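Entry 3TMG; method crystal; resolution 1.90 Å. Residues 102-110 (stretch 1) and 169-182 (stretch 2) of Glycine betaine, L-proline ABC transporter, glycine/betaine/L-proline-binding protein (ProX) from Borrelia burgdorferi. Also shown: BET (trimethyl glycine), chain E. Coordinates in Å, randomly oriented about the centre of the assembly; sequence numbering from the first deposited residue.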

# COMPACT_ATOMS: atom_id res chain seq x y z
N PHE A 102 -4.91 -9.18 10.97
CA PHE A 102 -4.12 -9.40 12.15
C PHE A 102 -3.23 -10.60 11.82
O PHE A 102 -3.70 -11.63 11.33
CB PHE A 102 -5.06 -9.79 13.31
CG PHE A 102 -5.81 -8.63 13.97
CD1 PHE A 102 -6.38 -7.60 13.25
CD2 PHE A 102 -5.96 -8.64 15.35
CE1 PHE A 102 -7.10 -6.58 13.88
CE2 PHE A 102 -6.66 -7.62 16.00
CZ PHE A 102 -7.25 -6.59 15.27
N VAL A 103 -1.94 -10.45 12.09
CA VAL A 103 -0.96 -11.45 11.72
C VAL A 103 -0.11 -11.84 12.91
O VAL A 103 0.33 -10.99 13.71
CB VAL A 103 -0.05 -10.90 10.59
CG1 VAL A 103 1.17 -11.78 10.36
CG2 VAL A 103 -0.86 -10.75 9.29
N VAL A 104 0.10 -13.15 13.04
CA VAL A 104 1.01 -13.70 14.04
C VAL A 104 1.95 -14.70 13.34
O VAL A 104 1.60 -15.22 12.29
CB VAL A 104 0.22 -14.44 15.16
CG1 VAL A 104 -0.68 -13.45 15.93
CG2 VAL A 104 -0.57 -15.61 14.57
N PRO A 105 3.12 -14.99 13.94
CA PRO A 105 3.96 -16.11 13.50
C PRO A 105 3.13 -17.37 13.55
O PRO A 105 2.28 -17.53 14.45
CB PRO A 105 5.05 -16.16 14.57
CG PRO A 105 5.16 -14.74 15.03
CD PRO A 105 3.73 -14.28 15.08
N SER A 106 3.37 -18.25 12.60
CA SER A 106 2.63 -19.51 12.53
C SER A 106 2.78 -20.39 13.77
O SER A 106 1.89 -21.18 14.05
CB SER A 106 3.06 -20.31 11.30
OG SER A 106 2.66 -19.58 10.15
N TYR A 107 3.88 -20.24 14.51
CA TYR A 107 4.03 -21.02 15.75
C TYR A 107 3.08 -20.55 16.90
O TYR A 107 2.95 -21.24 17.90
CB TYR A 107 5.49 -21.10 16.20
CG TYR A 107 6.16 -19.76 16.40
CD1 TYR A 107 5.74 -18.89 17.45
CD2 TYR A 107 7.18 -19.34 15.56
CE1 TYR A 107 6.34 -17.66 17.64
CE2 TYR A 107 7.79 -18.10 15.74
CZ TYR A 107 7.38 -17.30 16.79
OH TYR A 107 7.98 -16.10 16.96
N VAL A 108 2.39 -19.43 16.75
CA VAL A 108 1.37 -19.03 17.72
C VAL A 108 0.09 -19.87 17.51
O VAL A 108 -0.51 -19.86 16.44
CB VAL A 108 1.05 -17.52 17.66
CG1 VAL A 108 -0.02 -17.15 18.67
CG2 VAL A 108 2.32 -16.70 17.89
N PRO A 109 -0.34 -20.62 18.56
CA PRO A 109 -1.39 -21.63 18.39
C PRO A 109 -2.84 -21.14 18.45
O PRO A 109 -3.71 -21.88 18.94
CB PRO A 109 -1.11 -22.58 19.55
CG PRO A 109 -0.56 -21.69 20.62
CD PRO A 109 0.13 -20.54 19.95
N ILE A 110 -3.13 -19.94 17.93
CA ILE A 110 -4.51 -19.53 17.73
C ILE A 110 -4.82 -19.32 16.23
O ILE A 110 -3.90 -19.08 15.43
CB ILE A 110 -4.87 -18.26 18.54
CG1 ILE A 110 -4.04 -17.06 18.07
CG2 ILE A 110 -4.71 -18.49 20.03
CD1 ILE A 110 -4.59 -15.76 18.56
N SER A 169 12.52 -9.63 14.65
CA SER A 169 13.12 -9.84 15.98
C SER A 169 12.42 -10.88 16.83
O SER A 169 13.08 -11.75 17.42
CB SER A 169 13.16 -8.52 16.77
OG SER A 169 14.11 -7.64 16.21
N SER A 170 11.10 -10.75 16.93
CA SER A 170 10.27 -11.70 17.67
C SER A 170 10.40 -13.11 17.14
O SER A 170 10.50 -14.07 17.94
CB SER A 170 8.82 -11.26 17.64
OG SER A 170 8.63 -10.18 18.52
N ILE A 171 10.39 -13.25 15.81
CA ILE A 171 10.44 -14.60 15.21
C ILE A 171 11.79 -15.27 15.49
O ILE A 171 11.84 -16.44 15.84
CB ILE A 171 10.12 -14.59 13.72
CG1 ILE A 171 8.60 -14.48 13.55
CG2 ILE A 171 10.67 -15.84 13.00
CD1 ILE A 171 8.19 -14.19 12.13
N LYS A 172 12.89 -14.52 15.33
CA LYS A 172 14.23 -15.03 15.72
C LYS A 172 14.30 -15.45 17.20
O LYS A 172 14.94 -16.43 17.54
CB LYS A 172 15.32 -14.02 15.31
CG LYS A 172 15.73 -14.18 13.84
CD LYS A 172 16.06 -12.87 13.12
CE LYS A 172 16.77 -13.13 11.79
NZ LYS A 172 16.46 -12.13 10.72
N ARG A 173 13.59 -14.74 18.07
CA ARG A 173 13.46 -15.10 19.49
C ARG A 173 12.42 -16.17 19.77
O ARG A 173 12.26 -16.58 20.92
CB ARG A 173 13.04 -13.88 20.32
CG ARG A 173 14.18 -12.95 20.63
CD ARG A 173 13.69 -11.58 21.08
NE ARG A 173 14.86 -10.73 21.29
CZ ARG A 173 15.69 -10.37 20.32
NH1 ARG A 173 15.47 -10.75 19.07
NH2 ARG A 173 16.73 -9.60 20.60
N ASN A 174 11.68 -16.60 18.75
CA ASN A 174 10.51 -17.44 18.96
C ASN A 174 9.44 -16.85 19.91
O ASN A 174 8.72 -17.61 20.55
CB ASN A 174 10.90 -18.86 19.37
CG ASN A 174 10.19 -19.90 18.55
OD1 ASN A 174 10.36 -19.95 17.33
ND2 ASN A 174 9.34 -20.69 19.19
N GLU A 175 9.31 -15.52 19.95
CA GLU A 175 8.32 -14.85 20.81
C GLU A 175 6.99 -14.59 20.08
O GLU A 175 6.96 -14.49 18.85
CB GLU A 175 8.90 -13.53 21.34
N TRP A 176 5.90 -14.49 20.83
CA TRP A 176 4.63 -14.12 20.25
C TRP A 176 4.67 -12.66 19.91
O TRP A 176 5.21 -11.85 20.67
CB TRP A 176 3.46 -14.43 21.18
CG TRP A 176 3.28 -15.90 21.48
CD1 TRP A 176 4.22 -16.92 21.37
CD2 TRP A 176 2.05 -16.56 21.95
NE1 TRP A 176 3.67 -18.13 21.73
CE2 TRP A 176 2.38 -17.98 22.09
CE3 TRP A 176 0.76 -16.12 22.26
CZ2 TRP A 176 1.44 -18.91 22.53
CZ3 TRP A 176 -0.19 -17.07 22.70
CH2 TRP A 176 0.15 -18.43 22.84
N ILE A 177 4.14 -12.31 18.76
CA ILE A 177 3.94 -10.92 18.38
C ILE A 177 2.67 -10.91 17.52
O ILE A 177 2.39 -11.88 16.76
CB ILE A 177 5.18 -10.32 17.62
CG1 ILE A 177 5.07 -8.80 17.47
CG2 ILE A 177 5.36 -10.98 16.24
CD1 ILE A 177 6.24 -8.09 16.79
N LEU A 178 1.92 -9.82 17.67
CA LEU A 178 0.74 -9.50 16.87
C LEU A 178 0.99 -8.18 16.11
O LEU A 178 1.36 -7.15 16.74
CB LEU A 178 -0.45 -9.35 17.81
CG LEU A 178 -1.81 -8.97 17.20
CD1 LEU A 178 -2.32 -10.03 16.24
CD2 LEU A 178 -2.78 -8.71 18.34
N VAL A 179 0.81 -8.21 14.78
CA VAL A 179 0.99 -7.01 13.92
C VAL A 179 -0.17 -6.93 12.91
O VAL A 179 -0.75 -7.97 12.59
CB VAL A 179 2.33 -7.07 13.13
CG1 VAL A 179 3.56 -7.03 14.07
CG2 VAL A 179 2.37 -8.24 12.15
N PRO A 180 -0.48 -5.71 12.41
CA PRO A 180 -1.36 -5.67 11.28
C PRO A 180 -0.42 -5.84 10.05
O PRO A 180 0.69 -5.26 10.04
CB PRO A 180 -1.98 -4.27 11.36
CG PRO A 180 -0.95 -3.43 12.06
CD PRO A 180 -0.18 -4.36 12.96
N LEU A 181 -0.76 -6.74 9.16
CA LEU A 181 0.03 -6.93 7.93
C LEU A 181 -0.96 -7.07 6.77
O LEU A 181 -2.17 -6.99 6.96
CB LEU A 181 1.00 -8.13 8.00
CG LEU A 181 2.48 -7.71 7.99
CD1 LEU A 181 3.42 -8.88 8.26
CD2 LEU A 181 2.86 -7.03 6.66
N TRP A 182 -0.44 -7.25 5.56
CA TRP A 182 -1.30 -7.20 4.41
C TRP A 182 -0.60 -7.95 3.33
O TRP A 182 0.63 -8.22 3.43
CB TRP A 182 -1.59 -5.74 3.98
CG TRP A 182 -0.32 -4.93 3.74
CD1 TRP A 182 0.43 -4.81 2.57
CD2 TRP A 182 0.39 -4.17 4.75
NE1 TRP A 182 1.53 -3.99 2.77
CE2 TRP A 182 1.57 -3.60 4.08
CE3 TRP A 182 0.15 -3.89 6.11
CZ2 TRP A 182 2.47 -2.78 4.76
CZ3 TRP A 182 1.07 -3.08 6.79
CH2 TRP A 182 2.20 -2.52 6.13
N BET E . -1.15 -0.44 3.41
CA BET E . -2.03 0.57 2.80
C BET E . -3.23 0.77 3.74
O BET E . -3.20 1.43 4.81
OXT BET E . -4.24 0.20 3.39
C1 BET E . -0.04 -0.80 2.51
C2 BET E . -1.89 -1.66 3.70
C3 BET E . -0.60 0.09 4.67

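Three residues, Tyr-107, Val-103 and Trp-176, cover the most surface in this contact, which buries 744 Å² in total, and each marks a different mode of packing.

At Val-103 both backbone and side chain make the contact. Val-103 N donates to Val-179 O at 2.8 Å (N-H...O 151°), and Val-179 N returns a bond to Val-103 O at 3.0 Å (167°), the reciprocal pair expected of an antiparallel bridge. Phe-102 and Pro-180 form the adjoining non-hydrogen-bonded pair, with CA atoms 4.7 Å apart. The ladder holds two bridges, and the strand axes lie at 104°, far from the 180° of ideal antiparallel strands. Val-103 and Val-179 place their side chains on the same face of the sheet, CB to CG2 3.9 Å, and Val-103 CG2 also reaches Leu-181 CB at 3.5 Å. Beyond the bridge, CA-H...O contacts continue the pairing, Leu-178 CA to Val-103 O at 3.5 Å and Val-104 CA to Ile-177 O at 3.6 Å. Ile-177 O is buried by this contact and has no hydrogen-bond partner in the model.

From Pro-105, whose CG packs on Ile-171 CG1 at 3.8 Å, a type I turn runs to Val-108, closed by Val-108 N to Pro-105 O at 3.0 Å. It carries Tyr-107, whose CA-to-CB bond points toward stretch 2. Its OH donates to Glu-175 O at 2.7 Å, so the anchor is the main-chain carbonyl of the residue that follows Asn-174, whose phi is +56°; Glu-175 N itself bonds back to Ser-170 O in the Schellman motif. Asn-174 OD1 lies over one face of the tyrosine ring, 3.5 Å from Tyr-107 CE2.

Trp-176 receives the end of the turn. Val-108 CG1 sits 3.9 Å from the centroid of its six-membered ring, only 14° off the normal, a CH-pi contact over the face. Pro-109 CD approaches Trp-176 CZ2 obliquely at 3.3 Å, extending this apolar patch.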